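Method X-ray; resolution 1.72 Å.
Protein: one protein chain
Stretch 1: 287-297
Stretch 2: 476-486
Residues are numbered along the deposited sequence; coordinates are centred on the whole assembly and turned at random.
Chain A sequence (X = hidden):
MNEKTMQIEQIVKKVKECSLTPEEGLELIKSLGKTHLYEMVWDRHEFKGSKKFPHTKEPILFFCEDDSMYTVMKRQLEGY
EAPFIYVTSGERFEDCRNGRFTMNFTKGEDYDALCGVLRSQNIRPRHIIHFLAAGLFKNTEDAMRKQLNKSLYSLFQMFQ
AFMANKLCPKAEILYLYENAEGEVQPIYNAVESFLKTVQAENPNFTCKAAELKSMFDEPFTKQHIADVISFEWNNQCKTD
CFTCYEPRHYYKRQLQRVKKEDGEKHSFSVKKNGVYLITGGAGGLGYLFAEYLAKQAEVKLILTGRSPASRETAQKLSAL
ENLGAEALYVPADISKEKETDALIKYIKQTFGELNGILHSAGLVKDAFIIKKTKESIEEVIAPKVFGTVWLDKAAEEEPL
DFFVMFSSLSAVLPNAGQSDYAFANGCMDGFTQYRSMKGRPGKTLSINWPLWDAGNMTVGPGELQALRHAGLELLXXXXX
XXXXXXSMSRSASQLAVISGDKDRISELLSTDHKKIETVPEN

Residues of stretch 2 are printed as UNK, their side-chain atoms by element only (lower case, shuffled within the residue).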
ATOM      1  N   TYR A 287       3.515 -21.414  -0.605  1.00 28.77           N
ATOM      2  CA  TYR A 287       3.909 -22.796  -0.402  1.00 28.25           C
ATOM      3  C   TYR A 287       5.196 -22.917   0.399  1.00 26.70           C
ATOM      4  O   TYR A 287       5.295 -23.792   1.212  1.00 28.29           O
ATOM      5  CB  TYR A 287       3.974 -23.566  -1.772  1.00 29.93           C
ATOM      6  CG  TYR A 287       4.260 -25.030  -1.510  1.00 30.21           C
ATOM      7  CD1 TYR A 287       3.315 -25.822  -0.917  1.00 31.47           C
ATOM      8  CD2 TYR A 287       5.526 -25.573  -1.729  1.00 35.36           C
ATOM      9  CE1 TYR A 287       3.575 -27.164  -0.595  1.00 35.16           C
ATOM     10  CE2 TYR A 287       5.807 -26.912  -1.404  1.00 37.44           C
ATOM     11  CZ  TYR A 287       4.819 -27.689  -0.834  1.00 36.43           C
ATOM     12  OH  TYR A 287       5.034 -29.011  -0.507  1.00 44.72           O
ATOM     13  N   LEU A 288       6.149 -22.004   0.222  1.00 27.17           N
ATOM     14  CA  LEU A 288       7.393 -21.997   0.933  1.00 31.05           C
ATOM     15  C   LEU A 288       7.080 -21.803   2.426  1.00 32.03           C
ATOM     16  O   LEU A 288       7.589 -22.524   3.251  1.00 29.94           O
ATOM     17  CB  LEU A 288       8.257 -20.855   0.456  1.00 32.15           C
ATOM     18  CG  LEU A 288       9.608 -20.689   1.130  1.00 38.53           C
ATOM     19  CD1 LEU A 288      10.490 -21.770   0.528  1.00 46.38           C
ATOM     20  CD2 LEU A 288      10.302 -19.352   0.951  1.00 42.84           C
ATOM     21  N   PHE A 289       6.200 -20.872   2.753  1.00 28.84           N
ATOM     22  CA  PHE A 289       5.691 -20.761   4.133  1.00 29.52           C
ATOM     23  C   PHE A 289       4.845 -21.953   4.620  1.00 28.32           C
ATOM     24  O   PHE A 289       4.920 -22.342   5.810  1.00 29.59           O
ATOM     25  CB  PHE A 289       4.969 -19.403   4.366  1.00 30.22           C
ATOM     26  CG  PHE A 289       5.946 -18.285   4.522  1.00 30.33           C
ATOM     27  CD1 PHE A 289       6.514 -17.669   3.422  1.00 28.52           C
ATOM     28  CD2 PHE A 289       6.375 -17.909   5.781  1.00 32.59           C
ATOM     29  CE1 PHE A 289       7.474 -16.660   3.565  1.00 29.98           C
ATOM     30  CE2 PHE A 289       7.298 -16.897   5.917  1.00 34.91           C
ATOM     31  CZ  PHE A 289       7.870 -16.291   4.819  1.00 31.95           C
ATOM     32  N   ALA A 290       4.073 -22.577   3.759  1.00 27.15           N
ATOM     33  CA  ALA A 290       3.297 -23.738   4.247  1.00 31.60           C
ATOM     34  C   ALA A 290       4.261 -24.858   4.723  1.00 31.14           C
ATOM     35  O   ALA A 290       4.062 -25.430   5.789  1.00 32.10           O
ATOM     36  CB  ALA A 290       2.335 -24.274   3.204  1.00 34.28           C
ATOM     37  N   GLU A 291       5.317 -25.113   3.976  1.00 32.35           N
ATOM     38  CA  GLU A 291       6.272 -26.146   4.388  1.00 35.09           C
ATOM     39  C   GLU A 291       6.961 -25.724   5.691  1.00 38.25           C
ATOM     40  O   GLU A 291       7.175 -26.534   6.584  1.00 33.48           O
ATOM     41  CB  GLU A 291       7.401 -26.357   3.388  1.00 38.10           C
ATOM     42  CG  GLU A 291       7.049 -26.849   2.016  1.00 46.69           C
ATOM     43  CD  GLU A 291       8.322 -27.069   1.194  1.00 55.14           C
ATOM     44  OE1 GLU A 291       9.171 -26.128   1.030  1.00 59.24           O
ATOM     45  OE2 GLU A 291       8.447 -28.206   0.728  1.00 50.31           O
ATOM     46  N   TYR A 292       7.355 -24.455   5.768  1.00 34.52           N
ATOM     47  CA  TYR A 292       7.976 -23.911   6.961  1.00 34.62           C
ATOM     48  C   TYR A 292       7.124 -24.110   8.199  1.00 34.32           C
ATOM     49  O   TYR A 292       7.627 -24.586   9.270  1.00 34.71           O
ATOM     50  CB  TYR A 292       8.263 -22.434   6.755  1.00 37.68           C
ATOM     51  CG  TYR A 292       8.952 -21.765   7.936  1.00 38.27           C
ATOM     52  CD1 TYR A 292      10.309 -21.962   8.168  1.00 38.84           C
ATOM     53  CD2 TYR A 292       8.251 -20.952   8.804  1.00 40.37           C
ATOM     54  CE1 TYR A 292      10.953 -21.362   9.216  1.00 42.55           C
ATOM     55  CE2 TYR A 292       8.909 -20.329   9.865  1.00 42.96           C
ATOM     56  CZ  TYR A 292      10.260 -20.534  10.052  1.00 42.03           C
ATOM     57  OH  TYR A 292      10.935 -19.949  11.121  1.00 48.62           O
ATOM     58  N   LEU A 293       5.836 -23.832   8.057  1.00 33.73           N
ATOM     59  CA  LEU A 293       4.887 -23.971   9.192  1.00 33.27           C
ATOM     60  C   LEU A 293       4.608 -25.456   9.552  1.00 35.82           C
ATOM     61  O   LEU A 293       4.439 -25.814  10.715  1.00 35.99           O
ATOM     62  CB  LEU A 293       3.574 -23.329   8.875  1.00 33.85           C
ATOM     63  CG  LEU A 293       3.550 -21.782   8.696  1.00 38.52           C
ATOM     64  CD1 LEU A 293       2.108 -21.281   8.744  1.00 36.34           C
ATOM     65  CD2 LEU A 293       4.412 -21.104   9.749  1.00 38.37           C
ATOM     66  N   ALA A 294       4.512 -26.293   8.536  1.00 34.57           N
ATOM     67  CA  ALA A 294       4.361 -27.745   8.736  1.00 35.51           C
ATOM     68  C   ALA A 294       5.543 -28.351   9.501  1.00 37.06           C
ATOM     69  O   ALA A 294       5.350 -29.267  10.278  1.00 40.78           O
ATOM     70  CB  ALA A 294       4.199 -28.429   7.397  1.00 36.63           C
ATOM     71  N   LYS A 295       6.744 -27.797   9.335  1.00 35.08           N
ATOM     72  CA  LYS A 295       7.871 -28.265  10.058  1.00 37.97           C
ATOM     73  C   LYS A 295       7.933 -27.809  11.513  1.00 47.75           C
ATOM     74  O   LYS A 295       8.602 -28.427  12.311  1.00 44.92           O
ATOM     75  CB  LYS A 295       9.096 -27.837   9.340  1.00 38.80           C
ATOM     76  CG  LYS A 295       9.191 -28.501   7.998  1.00 40.86           C
ATOM     77  CD  LYS A 295      10.489 -28.062   7.364  1.00 41.68           C
ATOM     78  CE  LYS A 295      10.431 -28.277   5.883  1.00 45.68           C
ATOM     79  NZ  LYS A 295      11.675 -27.707   5.353  1.00 45.82           N
ATOM     80  N   GLN A 296       7.207 -26.765  11.873  1.00 44.16           N
ATOM     81  CA  GLN A 296       7.218 -26.287  13.255  1.00 43.77           C
ATOM     82  C   GLN A 296       6.345 -27.117  14.168  1.00 43.91           C
ATOM     83  O   GLN A 296       6.579 -27.175  15.348  1.00 45.73           O
ATOM     84  CB  GLN A 296       6.739 -24.817  13.323  1.00 39.22           C
ATOM     85  CG  GLN A 296       7.793 -23.825  12.874  1.00 40.71           C
ATOM     86  CD  GLN A 296       7.392 -22.338  13.114  1.00 40.98           C
ATOM     87  OE1 GLN A 296       6.231 -22.006  13.355  1.00 37.92           O
ATOM     88  NE2 GLN A 296       8.372 -21.455  13.044  1.00 45.95           N
ATOM     89  N   ALA A 297       5.297 -27.719  13.658  1.00 44.75           N
ATOM     90  CA  ALA A 297       4.370 -28.380  14.533  1.00 43.61           C
ATOM     91  C   ALA A 297       3.409 -29.123  13.677  1.00 44.99           C
ATOM     92  O   ALA A 297       3.336 -28.885  12.473  1.00 42.77           O
ATOM     93  CB  ALA A 297       3.637 -27.370  15.408  1.00 46.17           C
ATOM     94  N   UNK A 476      17.331 -14.855  -0.181  1.00 40.04           N
ATOM     95  CA  UNK A 476      17.276 -16.306  -0.286  1.00 41.24           C
ATOM     96  C   UNK A 476      16.144 -16.822   0.564  1.00 40.91           C
ATOM     97  O   UNK A 476      15.735 -16.161   1.528  1.00 36.14           O
ATOM     98  o   UNK A 476      18.801 -16.830   1.614  1.00 38.56           O
ATOM     99  c   UNK A 476      18.617 -16.913   0.206  1.00 42.17           C
ATOM    100  N   UNK A 477      15.662 -18.019   0.239  1.00 43.76           N
ATOM    101  CA  UNK A 477      14.607 -18.683   0.991  1.00 43.12           C
ATOM    102  C   UNK A 477      14.837 -18.687   2.494  1.00 44.42           C
ATOM    103  O   UNK A 477      13.945 -18.349   3.273  1.00 44.53           O
ATOM    104  c   UNK A 477      14.435 -20.123   0.509  1.00 47.01           C
ATOM    105  N   UNK A 478      16.020 -19.102   2.925  1.00 41.55           N
ATOM    106  CA  UNK A 478      16.315 -19.158   4.344  1.00 40.72           C
ATOM    107  C   UNK A 478      16.392 -17.798   5.019  1.00 36.30           C
ATOM    108  O   UNK A 478      15.979 -17.642   6.127  1.00 36.55           O
ATOM    109  n   UNK A 478      15.354 -22.627   4.857  1.00 46.52           N
ATOM    110  o   UNK A 478      16.500 -21.797   6.584  1.00 55.29           O
ATOM    111  c   UNK A 478      16.381 -21.994   5.371  1.00 44.00           C
ATOM    112  c   UNK A 478      17.412 -21.448   4.394  1.00 47.01           C
ATOM    113  c   UNK A 478      17.624 -19.935   4.596  1.00 45.77           C
ATOM    114  N   UNK A 479      17.048 -16.863   4.375  1.00 37.12           N
ATOM    115  CA  UNK A 479      17.134 -15.526   4.883  1.00 36.88           C
ATOM    116  C   UNK A 479      15.708 -14.905   5.089  1.00 35.16           C
ATOM    117  O   UNK A 479      15.502 -14.184   6.064  1.00 34.79           O
ATOM    118  c   UNK A 479      17.913 -14.720   3.902  1.00 32.72           C
ATOM    119  N   UNK A 480      14.803 -15.189   4.156  1.00 33.70           N
ATOM    120  CA  UNK A 480      13.453 -14.641   4.130  1.00 37.60           C
ATOM    121  C   UNK A 480      12.627 -15.296   5.215  1.00 39.46           C
ATOM    122  O   UNK A 480      11.931 -14.635   5.954  1.00 35.26           O
ATOM    123  N   UNK A 481      12.753 -16.619   5.347  1.00 37.15           N
ATOM    124  CA  UNK A 481      12.107 -17.314   6.459  1.00 37.77           C
ATOM    125  C   UNK A 481      12.552 -16.815   7.776  1.00 36.35           C
ATOM    126  O   UNK A 481      11.732 -16.602   8.683  1.00 40.00           O
ATOM    127  c   UNK A 481      12.097 -20.841   5.044  1.00 41.85           C
ATOM    128  c   UNK A 481      12.313 -18.819   6.425  1.00 39.29           C
ATOM    129  c   UNK A 481      11.590 -19.416   5.267  1.00 40.78           C
ATOM    130  c   UNK A 481      10.076 -19.352   5.410  1.00 43.28           C
ATOM    131  N   UNK A 482      13.845 -16.563   7.915  1.00 37.84           N
ATOM    132  CA  UNK A 482      14.323 -16.072   9.173  1.00 36.92           C
ATOM    133  C   UNK A 482      13.888 -14.590   9.446  1.00 36.46           C
ATOM    134  O   UNK A 482      13.768 -14.185  10.603  1.00 34.40           O
ATOM    135  c   UNK A 482      15.817 -16.135   9.215  1.00 36.95           C
ATOM    136  N   UNK A 483      13.805 -13.782   8.387  1.00 36.86           N
ATOM    137  CA  UNK A 483      13.341 -12.390   8.535  1.00 32.16           C
ATOM    138  C   UNK A 483      11.884 -12.417   9.043  1.00 30.51           C
ATOM    139  O   UNK A 483      11.516 -11.637   9.908  1.00 32.68           O
ATOM    140  c   UNK A 483      13.493 -11.633   7.241  1.00 33.71           C
ATOM    141  N   UNK A 484      11.094 -13.344   8.545  1.00 29.71           N
ATOM    142  CA  UNK A 484       9.740 -13.532   8.997  1.00 33.84           C
ATOM    143  C   UNK A 484       9.724 -13.906  10.451  1.00 40.23           C
ATOM    144  O   UNK A 484       9.023 -13.300  11.260  1.00 30.80           O
ATOM    145  c   UNK A 484       6.549 -16.669  10.098  1.00 33.33           C
ATOM    146  c   UNK A 484       5.473 -14.807   9.082  1.00 30.88           C
ATOM    147  c   UNK A 484       6.645 -14.396   8.566  1.00 32.33           C
ATOM    148  c   UNK A 484       9.095 -14.624   8.210  1.00 32.79           C
ATOM    149  c   UNK A 484       7.747 -16.258   9.578  1.00 33.17           C
ATOM    150  c   UNK A 484       5.412 -15.923   9.862  1.00 32.81           C
ATOM    151  c   UNK A 484       7.801 -15.099   8.786  1.00 33.21           C
ATOM    152  N   UNK A 485      10.529 -14.909  10.787  1.00 35.27           N
ATOM    153  CA  UNK A 485      10.703 -15.328  12.178  1.00 40.01           C
ATOM    154  C   UNK A 485      11.090 -14.176  13.077  1.00 35.72           C
ATOM    155  O   UNK A 485      10.478 -13.978  14.135  1.00 35.37           O
ATOM    156  c   UNK A 485      10.488 -18.017  13.759  1.00 49.17           C
ATOM    157  o   UNK A 485       9.844 -18.669  12.915  1.00 50.91           O
ATOM    158  n   UNK A 485      10.107 -17.923  15.018  1.00 47.54           N
ATOM    159  c   UNK A 485      11.763 -16.473  12.212  1.00 43.29           C
ATOM    160  c   UNK A 485      11.802 -17.318  13.441  1.00 46.85           C
ATOM    161  N   UNK A 486      12.055 -13.359  12.675  1.00 36.32           N
ATOM    162  CA  UNK A 486      12.442 -12.225  13.485  1.00 39.62           C
ATOM    163  C   UNK A 486      11.288 -11.182  13.599  1.00 40.42           C
ATOM    164  O   UNK A 486      10.992 -10.655  14.667  1.00 40.86           O
ATOM    165  o   UNK A 486      15.222  -9.817  13.332  1.00 67.72           O
ATOM    166  o   UNK A 486      13.796 -10.280  14.951  1.00 73.17           O
ATOM    167  c   UNK A 486      14.243 -10.463  13.784  1.00 58.67           C
ATOM    168  c   UNK A 486      13.599 -11.492  12.853  1.00 47.87           C
TER

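Position 476 carries one carbon followed by one oxygen, and that oxygen lies 3.3 Å from the backbone N of 479, which donates to it. A short hydroxyl side chain just before a helix, with chi1 in the p well, is Ser476, the N-cap; it stays out of reach of stretch 1.

Position 477 has a single carbon: Ala477. Its CB rests 4.2 Å from Leu288 CD2, and Leu288 CA and Ala477 CA are 7.9 Å apart.

Position 478 shows three carbons, the third bearing one oxygen and one nitrogen, an amide: Gln478. Its CA-to-CB bond points away from stretch 1 and it makes no contact. Position 479 is again one carbon, Ala479, buried but out of reach.

Position 480 has no side-chain atoms, so it is Gly480. An ideal CB here would point toward stretch 1 yet remain 5.5 Å from Leu288 CD2, so this neighbour alone does not demand a glycine.

Position 481 has four carbons, forked at the second; its CA-to-CB bond points toward stretch 1, and the side chain touches Leu288, Phe289 and Tyr292. That fork is Leu481, in the m,t rotamer. Its CD2 lies over one face of each ring, 3.9 Å from the Phe289 centroid and 4.0 Å from the Tyr292 centroid, two CH-pi contacts made by one methyl.

Positions 482 and 483 each hold one carbon: Ala482, directed away, and Ala483, out of reach.

At position 484 one carbon leads to a six-carbon ring with no hydroxyl, hence Phe484. Phe289 turns its edge to the face of this ring, Phe289 CE2 to Phe484 CG 3.4 Å, with planes at 74° and centroids 5.0 Å apart.

Position 485 repeats the three-carbon amide pattern; its amide oxygen, marked as such by element, is 2.5 Å from Tyr292 OH. This is Gln485. Tyr292 OH donates to OE1 in a very short hydrogen bond, while Gln296 NE2 gives the same Gln485 OE1 a weak one at 3.2 Å.

Position 486 ends in a carbon with two oxygens after one other carbon, a carboxylate: Asp486, beyond reach of stretch 1.

The contact works by spacing. Positions 477, 481, 484 and 485 bring their side chains to one side of a helix that crosses its partner at -65°, with axes 11.4 Å apart at closest approach. Leu481 has more of its surface covered by stretch 1 than any other residue of stretch 2 has, filling the space beside two aromatic rings; Phe484 adds an edge-to-face pair, and Gln485 supplies a polar anchor where Tyr292 ends.

Stretch 2 476-486: SAQAGLAAFQD
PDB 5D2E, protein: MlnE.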